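PDB 3QFW: ribulose-1,5-bisphosphate carboxylase/oxygenase large subunit from Rhodopseudomonas palustris, which is a Rubisco-like protein, probably a magnesium-dependent enzyme related to the carbon-fixing large subunit, whose own reaction and substrate are not firmly established. Local coordinates for residues F112-R116 with H240-K244; Q141-P145 with Q172-P176; R274-A278 with L311-I315. All blocks are in the same frame, centred on the assembly; numbering follows the deposited sequence.

Contact 1. Residues F112-R116 with H240-K244; sequences FGGPR and HAIVK
F112 closes helix 106-112, and the chain leaves helical geometry at G113 (phi/psi 86/-11), a conformation that calls for glycine. G114, also at positive phi (60/-163), and extended P115 carry the backbone on to R116 (-80/-25). Beside this loop runs helix 236-243 over H240-V243, with K244 N bonded to H240 O (3.1 Å). The segments run in roughly the same sense, F112 CA lying 8.1 Å from H240 CA and R116 CA 7.9 Å from V243 CA. The side chain of R116 (chi1 and chi2 both m, chi3 -140°) doubles back along its own loop, so that its NH1 bonds to F112 O (2.9 Å) and G114 O (2.8 Å); a CB on G113 would collide with this NH1. V243 (t) places CG1 over one face of the guanidinium and 3.9 Å from R116 CG, while K244 CG comes within 3.6 Å of R116 NH2. The H240 ring (t) enters between these groups and F112 (m). The edge of the phenyl meets the imidazole face in a T-shaped pair, centroids 5.5 Å apart and planes at 77°, with F112 CD1 3.7 Å from H240 NE2; H240 CE1 lies 3.1 Å from F112 O. Ring packing and a folded arginine thus join the two segments without any hydrogen bond between them. H240 ND1 is held by F276 O. F112 also packs on L275, F276, P80 and L83, so the loop between helices 106-112 and 118-126 lies beside helix 80-88 and the TIM-barrel helices 236-243 and 265-276.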
ATOM      1  N   PHE B 112      12.084  15.007   5.686  1.00 33.04           N
ATOM      2  CA  PHE B 112      11.246  14.008   6.354  1.00 31.64           C
ATOM      3  C   PHE B 112      11.420  14.024   7.882  1.00 31.52           C
ATOM      4  O   PHE B 112      10.444  13.899   8.624  1.00 31.59           O
ATOM      5  CB  PHE B 112      11.488  12.599   5.778  1.00 27.58           C
ATOM      6  CG  PHE B 112      11.019  12.425   4.345  1.00 30.75           C
ATOM      7  CD1 PHE B 112       9.701  12.690   3.987  1.00 32.74           C
ATOM      8  CD2 PHE B 112      11.891  11.967   3.369  1.00 27.68           C
ATOM      9  CE1 PHE B 112       9.258  12.518   2.663  1.00 30.13           C
ATOM     10  CE2 PHE B 112      11.461  11.789   2.038  1.00 27.68           C
ATOM     11  CZ  PHE B 112      10.137  12.066   1.694  1.00 28.18           C
ATOM     12  N   GLY B 113      12.658  14.170   8.355  1.00 33.97           N
ATOM     13  CA  GLY B 113      12.913  14.412   9.774  1.00 31.55           C
ATOM     14  C   GLY B 113      13.031  13.213  10.706  1.00 33.05           C
ATOM     15  O   GLY B 113      13.439  13.351  11.856  1.00 29.25           O
ATOM     16  N   GLY B 114      12.673  12.030  10.223  1.00 30.03           N
ATOM     17  CA  GLY B 114      12.832  10.820  11.007  1.00 30.72           C
ATOM     18  C   GLY B 114      12.071  10.790  12.317  1.00 28.75           C
ATOM     19  O   GLY B 114      11.138  11.564  12.525  1.00 32.41           O
ATOM     20  N   PRO B 115      12.460   9.877  13.216  1.00 28.12           N
ATOM     21  CA  PRO B 115      11.708   9.690  14.458  1.00 30.33           C
ATOM     22  C   PRO B 115      11.763  10.927  15.335  1.00 32.73           C
ATOM     23  O   PRO B 115      12.852  11.481  15.550  1.00 29.94           O
ATOM     24  CB  PRO B 115      12.434   8.523  15.136  1.00 28.52           C
ATOM     25  CG  PRO B 115      13.100   7.798  14.012  1.00 28.86           C
ATOM     26  CD  PRO B 115      13.523   8.872  13.059  1.00 27.87           C
ATOM     27  N   ARG B 116      10.605  11.364  15.827  1.00 30.73           N
ATOM     28  CA  ARG B 116      10.568  12.534  16.707  1.00 33.04           C
ATOM     29  C   ARG B 116      10.960  12.183  18.151  1.00 32.80           C
ATOM     30  O   ARG B 116      11.396  13.048  18.900  1.00 31.17           O
ATOM     31  CB  ARG B 116       9.194  13.220  16.686  1.00 27.26           C
ATOM     32  CG  ARG B 116       8.555  13.373  15.299  1.00 38.57           C
ATOM     33  CD  ARG B 116       9.540  13.850  14.265  1.00 33.30           C
ATOM     34  NE  ARG B 116       8.974  14.821  13.328  1.00 38.01           N
ATOM     35  CZ  ARG B 116       9.083  14.733  12.006  1.00 32.03           C
ATOM     36  NH1 ARG B 116       9.722  13.710  11.455  1.00 32.20           N
ATOM     37  NH2 ARG B 116       8.563  15.672  11.232  1.00 31.22           N
ATOM     38  N   HIS B 240       2.986   9.862   7.521  1.00 29.54           N
ATOM     39  CA  HIS B 240       3.927  10.952   7.786  1.00 30.77           C
ATOM     40  C   HIS B 240       3.204  12.169   8.359  1.00 32.09           C
ATOM     41  O   HIS B 240       3.699  12.830   9.281  1.00 31.08           O
ATOM     42  CB  HIS B 240       4.645  11.320   6.497  1.00 29.99           C
ATOM     43  CG  HIS B 240       5.783  12.273   6.677  1.00 32.76           C
ATOM     44  ND1 HIS B 240       6.766  12.094   7.625  1.00 30.15           N
ATOM     45  CD2 HIS B 240       6.105  13.406   6.010  1.00 32.53           C
ATOM     46  CE1 HIS B 240       7.642  13.080   7.540  1.00 31.53           C
ATOM     47  NE2 HIS B 240       7.263  13.890   6.566  1.00 32.82           N
ATOM     48  N   ALA B 241       2.027  12.462   7.810  1.00 31.58           N
ATOM     49  CA  ALA B 241       1.204  13.565   8.302  1.00 32.39           C
ATOM     50  C   ALA B 241       0.841  13.385   9.772  1.00 31.98           C
ATOM     51  O   ALA B 241       0.861  14.349  10.538  1.00 33.49           O
ATOM     52  CB  ALA B 241      -0.061  13.709   7.460  1.00 31.43           C
ATOM     53  N   ILE B 242       0.495  12.157  10.161  1.00 32.61           N
ATOM     54  CA  ILE B 242       0.168  11.859  11.556  1.00 32.90           C
ATOM     55  C   ILE B 242       1.397  12.001  12.447  1.00 34.20           C
ATOM     56  O   ILE B 242       1.301  12.488  13.577  1.00 35.68           O
ATOM     57  CB  ILE B 242      -0.436  10.446  11.732  1.00 30.59           C
ATOM     58  CG1 ILE B 242      -1.912  10.451  11.340  1.00 36.99           C
ATOM     59  CG2 ILE B 242      -0.337   9.985  13.175  1.00 35.10           C
ATOM     60  CD1 ILE B 242      -2.800  11.258  12.282  1.00 36.80           C
ATOM     61  N   VAL B 243       2.550  11.568  11.947  1.00 31.77           N
ATOM     62  CA  VAL B 243       3.790  11.708  12.711  1.00 33.22           C
ATOM     63  C   VAL B 243       3.998  13.167  13.103  1.00 33.90           C
ATOM     64  O   VAL B 243       4.379  13.472  14.232  1.00 30.60           O
ATOM     65  CB  VAL B 243       5.008  11.200  11.905  1.00 34.80           C
ATOM     66  CG1 VAL B 243       6.323  11.712  12.504  1.00 32.48           C
ATOM     67  CG2 VAL B 243       4.996   9.672  11.829  1.00 33.34           C
ATOM     68  N   LYS B 244       3.731  14.069  12.165  1.00 31.83           N
ATOM     69  CA  LYS B 244       3.863  15.505  12.409  1.00 37.03           C
ATOM     70  C   LYS B 244       2.832  16.078  13.382  1.00 38.77           C
ATOM     71  O   LYS B 244       2.971  17.214  13.845  1.00 41.21           O
ATOM     72  CB  LYS B 244       3.808  16.263  11.083  1.00 30.79           C
ATOM     73  CG  LYS B 244       5.115  16.227  10.321  1.00 37.27           C
ATOM     74  CD  LYS B 244       4.915  16.643   8.885  1.00 36.16           C
ATOM     75  CE  LYS B 244       6.222  16.602   8.120  1.00 44.23           C
ATOM     76  NZ  LYS B 244       6.018  16.897   6.666  1.00 39.48           N
TER

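Contact 2. Residues Q141-P145 with Q172-P176; sequences QGLSP and QAFSP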
ATOM      1  N   GLN B 141      -9.024  -9.929  19.294  1.00 35.79           N
ATOM      2  CA  GLN B 141      -9.871  -8.780  18.952  1.00 36.72           C
ATOM      3  C   GLN B 141     -11.393  -8.970  19.130  1.00 39.96           C
ATOM      4  O   GLN B 141     -12.163  -8.040  18.914  1.00 44.94           O
ATOM      5  CB  GLN B 141      -9.581  -8.286  17.522  1.00 37.58           C
ATOM      6  CG  GLN B 141      -9.673  -9.343  16.433  1.00 40.43           C
ATOM      7  CD  GLN B 141      -9.824  -8.744  15.036  1.00 41.15           C
ATOM      8  OE1 GLN B 141      -9.020  -9.010  14.140  1.00 43.67           O
ATOM      9  NE2 GLN B 141     -10.867  -7.941  14.843  1.00 36.72           N
ATOM     10  N   GLY B 142     -11.833 -10.156  19.512  1.00 41.69           N
ATOM     11  CA  GLY B 142     -13.251 -10.341  19.781  1.00 45.35           C
ATOM     12  C   GLY B 142     -13.721  -9.696  21.081  1.00 43.26           C
ATOM     13  O   GLY B 142     -14.924  -9.544  21.308  1.00 42.30           O
ATOM     14  N   LEU B 143     -12.767  -9.301  21.921  1.00 39.98           N
ATOM     15  CA  LEU B 143     -13.033  -8.879  23.301  1.00 40.65           C
ATOM     16  C   LEU B 143     -13.635  -7.483  23.461  1.00 38.30           C
ATOM     17  O   LEU B 143     -13.420  -6.601  22.634  1.00 36.41           O
ATOM     18  CB  LEU B 143     -11.741  -8.957  24.128  1.00 40.83           C
ATOM     19  CG  LEU B 143     -11.217 -10.353  24.451  1.00 40.21           C
ATOM     20  CD1 LEU B 143      -9.802 -10.294  25.020  1.00 36.39           C
ATOM     21  CD2 LEU B 143     -12.174 -11.056  25.414  1.00 43.70           C
ATOM     22  N   SER B 144     -14.364  -7.286  24.554  1.00 41.10           N
ATOM     23  CA  SER B 144     -14.873  -5.965  24.904  1.00 40.61           C
ATOM     24  C   SER B 144     -13.725  -5.105  25.418  1.00 39.10           C
ATOM     25  O   SER B 144     -12.693  -5.630  25.840  1.00 40.95           O
ATOM     26  CB  SER B 144     -15.948  -6.074  25.985  1.00 40.91           C
ATOM     27  OG  SER B 144     -15.368  -6.463  27.218  1.00 38.25           O
ATOM     28  N   PRO B 145     -13.892  -3.776  25.373  1.00 38.39           N
ATOM     29  CA  PRO B 145     -12.855  -2.874  25.880  1.00 39.56           C
ATOM     30  C   PRO B 145     -12.491  -3.152  27.337  1.00 43.64           C
ATOM     31  O   PRO B 145     -11.349  -2.911  27.733  1.00 43.06           O
ATOM     32  CB  PRO B 145     -13.484  -1.480  25.736  1.00 42.02           C
ATOM     33  CG  PRO B 145     -14.909  -1.701  25.357  1.00 43.33           C
ATOM     34  CD  PRO B 145     -14.979  -3.042  24.709  1.00 41.31           C
ATOM     35  N   GLN B 172     -14.081  -1.538  15.289  1.00 39.59           N
ATOM     36  CA  GLN B 172     -15.188  -2.486  15.205  1.00 38.73           C
ATOM     37  C   GLN B 172     -16.218  -2.265  16.311  1.00 39.17           C
ATOM     38  O   GLN B 172     -15.872  -1.855  17.411  1.00 40.34           O
ATOM     39  CB  GLN B 172     -14.666  -3.921  15.252  1.00 39.41           C
ATOM     40  CG  GLN B 172     -13.720  -4.278  14.112  1.00 35.67           C
ATOM     41  CD  GLN B 172     -12.254  -4.160  14.508  1.00 37.26           C
ATOM     42  OE1 GLN B 172     -11.867  -3.245  15.231  1.00 33.81           O
ATOM     43  NE2 GLN B 172     -11.440  -5.102  14.050  1.00 37.15           N
ATOM     44  N   ALA B 173     -17.485  -2.530  16.008  1.00 45.39           N
ATOM     45  CA  ALA B 173     -18.544  -2.390  17.004  1.00 44.78           C
ATOM     46  C   ALA B 173     -18.165  -3.157  18.260  1.00 39.37           C
ATOM     47  O   ALA B 173     -18.478  -2.738  19.374  1.00 43.11           O
ATOM     48  CB  ALA B 173     -19.871  -2.890  16.447  1.00 37.75           C
ATOM     49  N   PHE B 174     -17.501  -4.292  18.050  1.00 39.18           N
ATOM     50  CA  PHE B 174     -16.843  -5.075  19.089  1.00 43.30           C
ATOM     51  C   PHE B 174     -16.279  -4.251  20.234  1.00 41.56           C
ATOM     52  O   PHE B 174     -16.432  -4.582  21.413  1.00 40.17           O
ATOM     53  CB  PHE B 174     -15.626  -5.754  18.465  1.00 49.29           C
ATOM     54  CG  PHE B 174     -15.928  -7.034  17.782  1.00 40.83           C
ATOM     55  CD1 PHE B 174     -16.919  -7.869  18.256  1.00 49.92           C
ATOM     56  CD2 PHE B 174     -15.203  -7.414  16.670  1.00 43.12           C
ATOM     57  CE1 PHE B 174     -17.191  -9.062  17.625  1.00 50.04           C
ATOM     58  CE2 PHE B 174     -15.462  -8.598  16.037  1.00 43.75           C
ATOM     59  CZ  PHE B 174     -16.458  -9.427  16.513  1.00 50.42           C
ATOM     60  N   SER B 175     -15.552  -3.210  19.861  1.00 40.38           N
ATOM     61  CA  SER B 175     -14.751  -2.446  20.811  1.00 43.15           C
ATOM     62  C   SER B 175     -14.246  -1.226  20.075  1.00 41.87           C
ATOM     63  O   SER B 175     -13.085  -1.175  19.661  1.00 41.99           O
ATOM     64  CB  SER B 175     -13.583  -3.283  21.350  1.00 42.66           C
ATOM     65  OG  SER B 175     -12.678  -3.661  20.321  1.00 43.19           O
ATOM     66  N   PRO B 176     -15.135  -0.243  19.889  1.00 39.20           N
ATOM     67  CA  PRO B 176     -14.866   0.974  19.120  1.00 40.78           C
ATOM     68  C   PRO B 176     -13.624   1.682  19.643  1.00 36.18           C
ATOM     69  O   PRO B 176     -13.372   1.628  20.834  1.00 40.49           O
ATOM     70  CB  PRO B 176     -16.109   1.828  19.383  1.00 41.80           C
ATOM     71  CG  PRO B 176     -17.193   0.831  19.662  1.00 41.57           C
ATOM     72  CD  PRO B 176     -16.514  -0.274  20.416  1.00 42.69           C
TER
HETATM   73  O   HOH W   1     -11.885  -6.148  20.446  1.00 41.64           O
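Two loops that follow neighbouring barrel strands, 133-138 and 162-165, meet here just before helices 145-157 and 177-195. F174 and S175 reach across from the second loop. The F174 ring (chi1 -85°, m) lies obliquely against the backbone of the first loop, with F174 CD2 3.8 Å from Q141 O and F174 CD1 4.0 Å from G142 O. The backbone of S175 points its CB at the first loop, where S175 CB packs on P145 CD and beside the carbonyl L143 O, 3.6 Å from each; chi1 in the p well turns OG to a water. A turn closed by S175 N to Q172 O (2.8 Å) brings these residues into place. Q172 (m, chi2 97°) has its amide tied down outside the contact, OE1 by A170 N and NE2 by G168 O and by T75 O of the second subunit. L143 (m, t) turns away to pack on L148, while S144 (p) is the N-cap of helix 145-157, its OG taking A147 N. In the gap sits water 1, which accepts from S175 OG (2.6 Å) and donates to Q141 O (2.5 Å) and L143 O (2.7 Å). One loop thus offers two carbonyl acceptors and the other a hydroxyl donor. By accepting from the serine and giving its two hydrogens to the carbonyls, the water carries a polar link between these loops.

Contact 3. Residues R274-A278 with L311-I315; sequences RLFGA and LNACI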
ATOM      1  N   ARG B 274      11.429   4.524   9.474  1.00 24.10           N
ATOM      2  CA  ARG B 274      12.206   5.438  10.323  1.00 27.68           C
ATOM      3  C   ARG B 274      12.271   6.857   9.733  1.00 27.12           C
ATOM      4  O   ARG B 274      11.986   7.843  10.418  1.00 26.54           O
ATOM      5  CB  ARG B 274      13.621   4.884  10.494  1.00 22.28           C
ATOM      6  CG  ARG B 274      14.620   5.825  11.215  1.00 26.50           C
ATOM      7  CD  ARG B 274      16.022   5.251  11.152  1.00 27.73           C
ATOM      8  NE  ARG B 274      17.009   6.044  11.902  1.00 26.26           N
ATOM      9  CZ  ARG B 274      18.296   5.735  11.961  1.00 28.76           C
ATOM     10  NH1 ARG B 274      18.734   4.654  11.325  1.00 29.19           N
ATOM     11  NH2 ARG B 274      19.144   6.499  12.647  1.00 26.32           N
ATOM     12  N   LEU B 275      12.642   6.946   8.458  1.00 26.01           N
ATOM     13  CA  LEU B 275      12.702   8.219   7.750  1.00 26.44           C
ATOM     14  C   LEU B 275      11.383   8.985   7.900  1.00 29.58           C
ATOM     15  O   LEU B 275      11.369  10.187   8.167  1.00 29.11           O
ATOM     16  CB  LEU B 275      12.983   7.971   6.253  1.00 29.87           C
ATOM     17  CG  LEU B 275      13.072   9.177   5.317  1.00 27.82           C
ATOM     18  CD1 LEU B 275      14.339   9.979   5.593  1.00 25.54           C
ATOM     19  CD2 LEU B 275      13.048   8.763   3.851  1.00 28.07           C
ATOM     20  N   PHE B 276      10.272   8.276   7.712  1.00 28.09           N
ATOM     21  CA  PHE B 276       8.951   8.902   7.731  1.00 27.72           C
ATOM     22  C   PHE B 276       8.419   9.223   9.131  1.00 31.39           C
ATOM     23  O   PHE B 276       7.427   9.949   9.260  1.00 33.66           O
ATOM     24  CB  PHE B 276       7.943   8.041   6.958  1.00 28.54           C
ATOM     25  CG  PHE B 276       8.245   7.949   5.487  1.00 28.66           C
ATOM     26  CD1 PHE B 276       8.877   8.993   4.831  1.00 28.44           C
ATOM     27  CD2 PHE B 276       7.928   6.807   4.767  1.00 31.14           C
ATOM     28  CE1 PHE B 276       9.165   8.910   3.469  1.00 27.38           C
ATOM     29  CE2 PHE B 276       8.214   6.717   3.417  1.00 28.98           C
ATOM     30  CZ  PHE B 276       8.839   7.771   2.770  1.00 29.90           C
ATOM     31  N   GLY B 277       9.050   8.663  10.161  1.00 28.69           N
ATOM     32  CA  GLY B 277       8.773   9.053  11.537  1.00 27.49           C
ATOM     33  C   GLY B 277       8.501   7.968  12.563  1.00 27.89           C
ATOM     34  O   GLY B 277       8.099   8.272  13.687  1.00 28.96           O
ATOM     35  N   ALA B 278       8.698   6.705  12.203  1.00 21.12           N
ATOM     36  CA  ALA B 278       8.424   5.634  13.144  1.00 24.41           C
ATOM     37  C   ALA B 278       9.477   5.641  14.275  1.00 26.64           C
ATOM     38  O   ALA B 278      10.672   5.683  14.012  1.00 27.43           O
ATOM     39  CB  ALA B 278       8.411   4.298  12.436  1.00 29.12           C
ATOM     40  N   LEU B 311      19.350  11.861  11.786  1.00 31.63           N
ATOM     41  CA  LEU B 311      18.070  11.326  12.257  1.00 29.33           C
ATOM     42  C   LEU B 311      18.160  10.397  13.467  1.00 29.88           C
ATOM     43  O   LEU B 311      19.056   9.564  13.554  1.00 29.72           O
ATOM     44  CB  LEU B 311      17.362  10.588  11.121  1.00 28.27           C
ATOM     45  CG  LEU B 311      17.122  11.472   9.895  1.00 29.26           C
ATOM     46  CD1 LEU B 311      16.212  10.767   8.913  1.00 30.62           C
ATOM     47  CD2 LEU B 311      16.527  12.795  10.330  1.00 30.02           C
ATOM     48  N   ASN B 312      17.198  10.520  14.375  1.00 27.44           N
ATOM     49  CA  ASN B 312      17.120   9.607  15.517  1.00 30.66           C
ATOM     50  C   ASN B 312      16.998   8.153  15.069  1.00 33.10           C
ATOM     51  O   ASN B 312      16.477   7.861  13.982  1.00 30.85           O
ATOM     52  CB  ASN B 312      15.921   9.958  16.404  1.00 31.09           C
ATOM     53  CG  ASN B 312      16.121  11.240  17.181  1.00 33.28           C
ATOM     54  OD1 ASN B 312      17.250  11.596  17.529  1.00 32.53           O
ATOM     55  ND2 ASN B 312      15.026  11.939  17.466  1.00 32.20           N
ATOM     56  N   ALA B 313      17.475   7.246  15.911  1.00 30.07           N
ATOM     57  CA  ALA B 313      17.294   5.814  15.698  1.00 29.43           C
ATOM     58  C   ALA B 313      15.843   5.427  15.974  1.00 28.65           C
ATOM     59  O   ALA B 313      15.141   6.121  16.707  1.00 28.96           O
ATOM     60  CB  ALA B 313      18.242   5.023  16.626  1.00 30.63           C
ATOM     61  N   CYS B 314      15.406   4.326  15.364  1.00 26.95           N
ATOM     62  CA  CYS B 314      14.077   3.746  15.568  1.00 26.44           C
ATOM     63  C   CYS B 314      14.305   2.385  16.223  1.00 26.74           C
ATOM     64  O   CYS B 314      15.197   1.655  15.795  1.00 32.02           O
ATOM     65  CB  CYS B 314      13.385   3.585  14.192  1.00 25.19           C
ATOM     66  SG  CYS B 314      11.882   2.555  14.120  1.00 29.20           S
ATOM     67  N   ILE B 315      13.547   2.035  17.263  1.00 24.89           N
ATOM     68  CA  ILE B 315      13.789   0.749  17.935  1.00 27.71           C
ATOM     69  C   ILE B 315      13.210  -0.421  17.144  1.00 26.86           C
ATOM     70  O   ILE B 315      12.006  -0.488  16.926  1.00 27.85           O
ATOM     71  CB  ILE B 315      13.193   0.666  19.361  1.00 30.92           C
ATOM     72  CG1 ILE B 315      13.313   1.997  20.107  1.00 38.02           C
ATOM     73  CG2 ILE B 315      13.843  -0.476  20.142  1.00 30.01           C
ATOM     74  CD1 ILE B 315      12.028   2.813  20.032  1.00 40.76           C
TER
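In this TIM barrel, helix 265-276 ends in a Schellman motif at G277 (phi 131°) and leads into strand 280-284; the segment 311-315 leads into the next strand, 315-319. R274, fully extended (all four chi angles near 180°), crosses from helix to loop and finds backbone carbonyls for every guanidinium nitrogen. NE donates to N312 O (2.8 Å), and NH2 donates to L311 O (3.2 Å) and weakly to N312 O (3.3 Å). NH1 turns to A303 O and D306 O, at the end of helix 294-305, so one buried arginine collects carbonyls from both that helix end and the loop beyond it. N312 ND2 is satisfied by P115 O. The backbone of C314 pairs with A304, and that of A313 with L119. A278 O is buried without a clear partner, C314 SG lying 3.4 Å from it. Among apolar contacts, L275 CD1 touches L311 CD1 at 3.9 Å, and C314 SG lies 4.2 Å from A278 CB. Over one face of the guanidinium sits A313 CA, 3.6 Å from R274 NH2.

In the fold
Contacts 1 and 3 adjoin, their centres 8 Å apart, bridged by two probable hydrogen bonds (H240 ND1 to F276 O, 2.8 Å; P115 O to N312 ND2, 2.9 Å) and by P115 CD packing 3.2 Å from R274 O. Together they join the loop 112-116 to segments preceding barrel strands, at the N-terminal ends of those strands. Contact 2 follows strands at the other end, its centre 29 Å from that of contact 1 and 31 Å from that of contact 3, with nearest atoms about 16 and 22 Å away. Active sites of TIM barrels lie at the C-terminal ends of the strands, where contact 2 sits; there the second subunit adjoins it, consistent with the shared sites of Rubisco dimers.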